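Local coordinates for putative endonuclease/exonuclease/phosphatase family protein (Bacteroides vulgatus ATCC 8482, PDB 3G6S) that probably hydrolyses phosphodiester bonds in nucleic acids, as a putative nuclease of the endonuclease/exonuclease/phosphatase family, at residues Thr8-Tyr13 with Met44-His49; Glu77-Phe82 with Val115-Trp120. One frame throughout, in Å; residues are numbered along the deposited sequence.

Interaction 1: Thr8-Tyr13 with Met44-His49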
loop_
_atom_site.group_PDB
_atom_site.type_symbol
_atom_site.label_atom_id
_atom_site.label_comp_id
_atom_site.label_asym_id
_atom_site.label_seq_id
_atom_site.Cartn_x
_atom_site.Cartn_y
_atom_site.Cartn_z
ATOM N N THR A 8 2.228 -3.358 3.070
ATOM C CA THR A 8 1.043 -2.668 2.579
ATOM C C THR A 8 -0.050 -2.965 3.599
ATOM O O THR A 8 -0.221 -4.117 4.010
ATOM C CB THR A 8 0.598 -3.170 1.180
ATOM O OG1 THR A 8 -0.584 -2.462 0.776
ATOM C CG2 THR A 8 0.298 -4.671 1.200
ATOM N N PHE A 9 -0.791 -1.939 4.006
ATOM C CA PHE A 9 -1.819 -2.137 5.011
ATOM C C PHE A 9 -2.976 -1.137 4.977
ATOM O O PHE A 9 -2.777 0.078 5.030
ATOM C CB PHE A 9 -1.144 -2.117 6.384
ATOM C CG PHE A 9 -2.072 -2.386 7.522
ATOM C CD1 PHE A 9 -3.036 -3.382 7.424
ATOM C CD2 PHE A 9 -1.956 -1.671 8.708
ATOM C CE1 PHE A 9 -3.883 -3.665 8.494
ATOM C CE2 PHE A 9 -2.796 -1.941 9.791
ATOM C CZ PHE A 9 -3.762 -2.942 9.688
ATOM N N ASN A 10 -4.191 -1.666 4.872
ATOM C CA ASN A 10 -5.407 -0.852 4.863
ATOM C C ASN A 10 -5.797 -0.771 6.341
ATOM O O ASN A 10 -6.067 -1.790 6.971
ATOM C CB ASN A 10 -6.520 -1.559 4.068
ATOM C CG ASN A 10 -7.777 -0.694 3.907
ATOM O OD1 ASN A 10 -8.163 0.052 4.813
ATOM N ND2 ASN A 10 -8.432 -0.817 2.762
ATOM N N ILE A 11 -5.832 0.433 6.896
ATOM C CA ILE A 11 -6.151 0.572 8.303
ATOM C C ILE A 11 -7.621 0.803 8.637
ATOM O O ILE A 11 -7.973 0.904 9.809
ATOM C CB ILE A 11 -5.328 1.703 8.926
ATOM C CG1 ILE A 11 -5.699 3.036 8.294
ATOM C CG2 ILE A 11 -3.845 1.443 8.700
ATOM C CD1 ILE A 11 -5.046 4.205 8.968
ATOM N N ARG A 12 -8.479 0.873 7.620
ATOM C CA ARG A 12 -9.913 1.118 7.827
ATOM C C ARG A 12 -10.115 2.542 8.341
ATOM O O ARG A 12 -9.790 2.842 9.488
ATOM C CB ARG A 12 -10.485 0.125 8.841
ATOM C CG ARG A 12 -11.902 0.443 9.268
ATOM C CD ARG A 12 -12.889 0.288 8.135
ATOM N NE ARG A 12 -14.194 0.807 8.527
ATOM C CZ ARG A 12 -15.279 0.790 7.759
ATOM N NH1 ARG A 12 -15.231 0.274 6.540
ATOM N NH2 ARG A 12 -16.416 1.300 8.212
ATOM N N TYR A 13 -10.661 3.414 7.502
ATOM C CA TYR A 13 -10.864 4.800 7.902
ATOM C C TYR A 13 -11.640 4.932 9.213
ATOM O O TYR A 13 -12.436 4.060 9.573
ATOM C CB TYR A 13 -11.570 5.581 6.785
ATOM C CG TYR A 13 -13.037 5.275 6.646
ATOM C CD1 TYR A 13 -13.989 5.988 7.373
ATOM C CD2 TYR A 13 -13.477 4.271 5.789
ATOM C CE1 TYR A 13 -15.346 5.710 7.245
ATOM C CE2 TYR A 13 -14.831 3.983 5.654
ATOM C CZ TYR A 13 -15.760 4.704 6.381
ATOM O OH TYR A 13 -17.105 4.426 6.248
HETATM N N MSE A 44 -0.018 2.633 3.290
HETATM C CA MSE A 44 -1.304 2.352 3.925
HETATM C C MSE A 44 -2.468 2.943 3.147
HETATM O O MSE A 44 -2.318 3.962 2.482
HETATM C CB MSE A 44 -1.308 2.916 5.345
HETATM C CG MSE A 44 -0.187 2.383 6.212
HETATM SE SE MSE A 44 -0.020 3.303 7.928
HETATM C CE MSE A 44 -0.605 1.903 9.097
ATOM N N GLN A 45 -3.630 2.305 3.221
ATOM C CA GLN A 45 -4.799 2.825 2.523
ATOM C C GLN A 45 -5.899 3.217 3.516
ATOM O O GLN A 45 -5.840 2.847 4.692
ATOM C CB GLN A 45 -5.333 1.792 1.524
ATOM C CG GLN A 45 -4.307 1.269 0.514
ATOM C CD GLN A 45 -3.331 0.271 1.133
ATOM O OE1 GLN A 45 -3.722 -0.549 1.961
ATOM N NE2 GLN A 45 -2.067 0.320 0.712
ATOM N N GLU A 46 -6.895 3.963 3.034
ATOM C CA GLU A 46 -8.022 4.429 3.854
ATOM C C GLU A 46 -7.574 5.193 5.101
ATOM O O GLU A 46 -8.001 4.893 6.211
ATOM C CB GLU A 46 -8.914 3.249 4.281
ATOM C CG GLU A 46 -9.548 2.459 3.139
ATOM C CD GLU A 46 -10.664 1.521 3.600
ATOM O OE1 GLU A 46 -10.992 0.563 2.855
ATOM O OE2 GLU A 46 -11.228 1.742 4.700
ATOM N N VAL A 47 -6.714 6.183 4.927
ATOM C CA VAL A 47 -6.232 6.937 6.072
ATOM C C VAL A 47 -6.763 8.376 6.064
ATOM O O VAL A 47 -6.431 9.170 5.181
ATOM C CB VAL A 47 -4.680 6.937 6.096
ATOM C CG1 VAL A 47 -4.169 7.508 7.401
ATOM C CG2 VAL A 47 -4.156 5.506 5.893
ATOM N N LEU A 48 -7.605 8.711 7.038
ATOM C CA LEU A 48 -8.150 10.065 7.120
ATOM C C LEU A 48 -7.123 10.977 7.794
ATOM O O LEU A 48 -6.215 10.508 8.493
ATOM C CB LEU A 48 -9.469 10.066 7.904
ATOM C CG LEU A 48 -10.635 9.335 7.224
ATOM C CD1 LEU A 48 -11.851 9.323 8.136
ATOM C CD2 LEU A 48 -10.962 10.006 5.904
ATOM N N HIS A 49 -7.278 12.280 7.588
ATOM C CA HIS A 49 -6.347 13.248 8.148
ATOM C C HIS A 49 -6.053 13.112 9.646
ATOM O O HIS A 49 -4.901 13.229 10.073
ATOM C CB HIS A 49 -6.805 14.675 7.853
ATOM C CG HIS A 49 -5.836 15.702 8.336
ATOM N ND1 HIS A 49 -5.819 16.144 9.641
ATOM C CD2 HIS A 49 -4.781 16.287 7.724
ATOM C CE1 HIS A 49 -4.791 16.958 9.812
ATOM N NE2 HIS A 49 -4.145 17.061 8.666
HETATM O O HOH W 1 -2.984 -3.163 1.814
#

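Interaction 2: Glu77-Phe82 with Val115-Trp120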
loop_
_atom_site.group_PDB
_atom_site.type_symbol
_atom_site.label_atom_id
_atom_site.label_comp_id
_atom_site.label_asym_id
_atom_site.label_seq_id
_atom_site.Cartn_x
_atom_site.Cartn_y
_atom_site.Cartn_z
ATOM N N GLU A 77 -9.688 10.364 2.001
ATOM C CA GLU A 77 -8.751 9.354 2.477
ATOM C C GLU A 77 -7.373 9.514 1.828
ATOM O O GLU A 77 -7.252 9.861 0.656
ATOM C CB GLU A 77 -9.287 7.946 2.195
ATOM C CG GLU A 77 -10.754 7.759 2.549
ATOM C CD GLU A 77 -11.204 6.305 2.476
ATOM O OE1 GLU A 77 -10.783 5.584 1.546
ATOM O OE2 GLU A 77 -11.998 5.883 3.343
ATOM N N TYR A 78 -6.336 9.287 2.617
ATOM C CA TYR A 78 -4.964 9.353 2.142
ATOM C C TYR A 78 -4.553 7.949 1.731
ATOM O O TYR A 78 -5.196 6.962 2.099
ATOM C CB TYR A 78 -4.019 9.765 3.270
ATOM C CG TYR A 78 -4.068 11.208 3.701
ATOM C CD1 TYR A 78 -2.911 11.988 3.683
ATOM C CD2 TYR A 78 -5.247 11.786 4.170
ATOM C CE1 TYR A 78 -2.920 13.301 4.120
ATOM C CE2 TYR A 78 -5.268 13.105 4.610
ATOM C CZ TYR A 78 -4.096 13.853 4.578
ATOM O OH TYR A 78 -4.091 15.158 4.994
ATOM N N ALA A 79 -3.459 7.864 0.985
ATOM C CA ALA A 79 -2.874 6.581 0.576
ATOM C C ALA A 79 -1.387 6.882 0.760
ATOM O O ALA A 79 -0.603 6.817 -0.176
ATOM C CB ALA A 79 -3.201 6.292 -0.878
ATOM N N PRO A 80 -0.989 7.198 2.001
ATOM C CA PRO A 80 0.374 7.549 2.402
ATOM C C PRO A 80 1.422 6.456 2.494
ATOM O O PRO A 80 1.115 5.265 2.534
ATOM C CB PRO A 80 0.154 8.211 3.754
ATOM C CG PRO A 80 -0.887 7.302 4.367
ATOM C CD PRO A 80 -1.834 6.989 3.197
ATOM N N LEU A 81 2.670 6.911 2.521
ATOM C CA LEU A 81 3.845 6.069 2.640
ATOM C C LEU A 81 4.625 6.521 3.872
ATOM O O LEU A 81 4.977 7.693 3.993
ATOM C CB LEU A 81 4.736 6.217 1.402
ATOM C CG LEU A 81 4.341 5.374 0.188
ATOM C CD1 LEU A 81 5.052 5.894 -1.042
ATOM C CD2 LEU A 81 4.672 3.906 0.447
ATOM N N PHE A 82 4.869 5.603 4.797
ATOM C CA PHE A 82 5.648 5.930 5.985
ATOM C C PHE A 82 6.988 5.222 5.886
ATOM O O PHE A 82 7.055 4.063 5.478
ATOM C CB PHE A 82 4.909 5.517 7.261
ATOM C CG PHE A 82 3.809 6.462 7.648
ATOM C CD1 PHE A 82 2.620 6.494 6.930
ATOM C CD2 PHE A 82 3.981 7.358 8.702
ATOM C CE1 PHE A 82 1.609 7.407 7.254
ATOM C CE2 PHE A 82 2.974 8.281 9.037
ATOM C CZ PHE A 82 1.788 8.302 8.308
ATOM N N VAL A 115 -13.399 8.707 -6.034
ATOM C CA VAL A 115 -12.125 9.250 -6.491
ATOM C C VAL A 115 -10.984 8.387 -5.924
ATOM O O VAL A 115 -11.010 7.987 -4.759
ATOM C CB VAL A 115 -11.954 10.727 -6.039
ATOM C CG1 VAL A 115 -12.108 10.847 -4.525
ATOM C CG2 VAL A 115 -10.591 11.248 -6.473
ATOM N N ARG A 116 -9.990 8.092 -6.755
ATOM C CA ARG A 116 -8.869 7.265 -6.325
ATOM C C ARG A 116 -7.518 7.931 -6.601
ATOM O O ARG A 116 -7.403 8.772 -7.496
ATOM C CB ARG A 116 -8.940 5.903 -7.021
ATOM C CG ARG A 116 -10.209 5.113 -6.703
ATOM C CD ARG A 116 -10.275 4.710 -5.235
ATOM N NE ARG A 116 -11.619 4.294 -4.846
ATOM C CZ ARG A 116 -11.934 3.739 -3.678
ATOM N NH1 ARG A 116 -10.996 3.524 -2.763
ATOM N NH2 ARG A 116 -13.194 3.400 -3.422
ATOM N N ILE A 117 -6.500 7.562 -5.828
ATOM C CA ILE A 117 -5.171 8.136 -6.008
ATOM C C ILE A 117 -4.037 7.145 -5.774
ATOM O O ILE A 117 -4.231 6.033 -5.267
ATOM C CB ILE A 117 -4.909 9.306 -5.039
ATOM C CG1 ILE A 117 -5.050 8.817 -3.594
ATOM C CG2 ILE A 117 -5.835 10.466 -5.346
ATOM C CD1 ILE A 117 -4.735 9.864 -2.552
ATOM N N ALA A 118 -2.841 7.582 -6.144
ATOM C CA ALA A 118 -1.625 6.808 -5.953
ATOM C C ALA A 118 -0.585 7.811 -5.459
ATOM O O ALA A 118 -0.458 8.894 -6.017
ATOM C CB ALA A 118 -1.177 6.186 -7.270
ATOM N N THR A 119 0.119 7.476 -4.388
ATOM C CA THR A 119 1.159 8.358 -3.871
ATOM C C THR A 119 2.480 7.623 -4.098
ATOM O O THR A 119 2.575 6.427 -3.833
ATOM C CB THR A 119 0.959 8.668 -2.364
ATOM O OG1 THR A 119 -0.149 9.563 -2.208
ATOM C CG2 THR A 119 2.206 9.318 -1.769
ATOM N N TRP A 120 3.479 8.332 -4.620
ATOM C CA TRP A 120 4.783 7.736 -4.899
ATOM C C TRP A 120 5.923 8.542 -4.321
ATOM O O TRP A 120 5.756 9.701 -3.951
ATOM C CB TRP A 120 5.013 7.598 -6.408
ATOM C CG TRP A 120 5.054 8.904 -7.145
ATOM C CD1 TRP A 120 4.009 9.535 -7.739
ATOM C CD2 TRP A 120 6.201 9.760 -7.329
ATOM N NE1 TRP A 120 4.425 10.730 -8.284
ATOM C CE2 TRP A 120 5.764 10.890 -8.050
ATOM C CE3 TRP A 120 7.551 9.672 -6.958
ATOM C CZ2 TRP A 120 6.623 11.938 -8.404
ATOM C CZ3 TRP A 120 8.414 10.720 -7.312
ATOM C CH2 TRP A 120 7.939 11.837 -8.033
HETATM O O HOH W 2 -1.788 10.033 -0.216
#

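Interaction 1: Thr8-Tyr13 with Met44-His49
The Tyr13 ring meets Glu46 at its edge, where carboxylate atom OE2 lies near the ring plane, 3.6 Å from CD2. One face of the same ring carries Arg12 NE, offset toward the rim, and ring atom CE2 stands 3.7 Å over the centre of the Arg12 guanidinium. At the Phe9 ring, the selenomethionine Met44 likewise brings CE to the edge, 3.8 Å from CD2; that methyl also packs 3.3 Å from Ile11 CG2, and Phe9 and Met44 both touch helix 27-36. The flat Asn10 amide sends ND2 to Glu46 OE1 (2.9 Å), in the plane of the amide but 58° above that of the carboxylate. Glu46 CG lies anti to its carbonyl carbon (chi1 -60°), and the extended chain beyond it carries the carboxylate across to Asn10. Strands 2-10 and 41-45 run parallel here, the two strands of a beta-alpha-beta unit in the DNase I-like fold; Asn10, ending the first strand, and Glu46, just past the second, probably match the asparagine and glutamate that line the metal site of relatives. Asparagine suits its place by donating and accepting at once: OD1 takes Arg12 N (2.9 Å), an Asx turn where the chain leaves the strand. ND2 also binds Asp172, so an alanine at Asn10 would probably leave Glu46 and Asp172 without a shared amide donor and the turn without its side-chain acceptor. The Gln45 chain bends at chi2 (75°), and its NE2 donates to Thr8 OG1 (3.2 Å), while one water bridges that hydroxyl to Gln45 OE1.

Interaction 2: Glu77-Phe82 with Val115-Trp120
Ala79 and Leu81 face Ile117 and Thr119 across the interior of a DNase I-like alpha/beta sandwich. Leu81 opens strand 81-84 of one sheet and Ala79 lies in the loop just before it; Ile117 and Thr119 belong to strand 117-125 of the other. The two segments run within 14° of each other, yet they belong to different sheets that face each other, with no clear hydrogen bond directly between them. The apolar part is light: Ala79 CB sits 4.1 Å from Ile117 CG1, and so small a side chain lets the Ala79 backbone come close to the other strand. Ile117 extends its chain (chi2 177°), and CD1 ends 4.1 Å from the carbonyl oxygen of Glu77. Further along, Leu81 lays CD1 against the backbone of the other strand, 3.8 Å from Thr119 O, and its side chain also touches Asn136 on strand 131-138.

The buried polar groups of Ala79 and Thr119 find partners. Ala79 O rests 3.3 Å from Thr119 CB and accepts a hydrogen bond from Asn136 ND2. The charged end of Glu77, less deeply buried, forms a salt bridge with Arg69. Threonine suits its place because it offers both carbon surface and a hydroxyl. Its OG1 has a weak hydrogen bond to Thr95 OG1 and is joined to the facing segment by a water, which lies 2.6 Å from Thr119 OG1 and accepts from Ala79 N at 3.0 Å.

In the fold
From the N terminus, the chain runs out along strand 2-10, crosses back through helix 27-36 and runs out again, parallel, on strand 41-45, where interaction 1 closes the first loop. It then goes on through helix 49-58 and strand 62-65 to residues 77-82; from there strand 88-97 leads to strand 117-125, and interaction 2 closes a second loop. The two loops follow in series, neither enclosing nor crossing the other. Interaction 1 joins neighbouring strands within one sheet, whereas interaction 2 ties that sheet to the second. They meet because strand 81-84 flanks strand 41-45: Met44 N with Pro80 O and Val47 O with Tyr78 N are probable backbone hydrogen bonds.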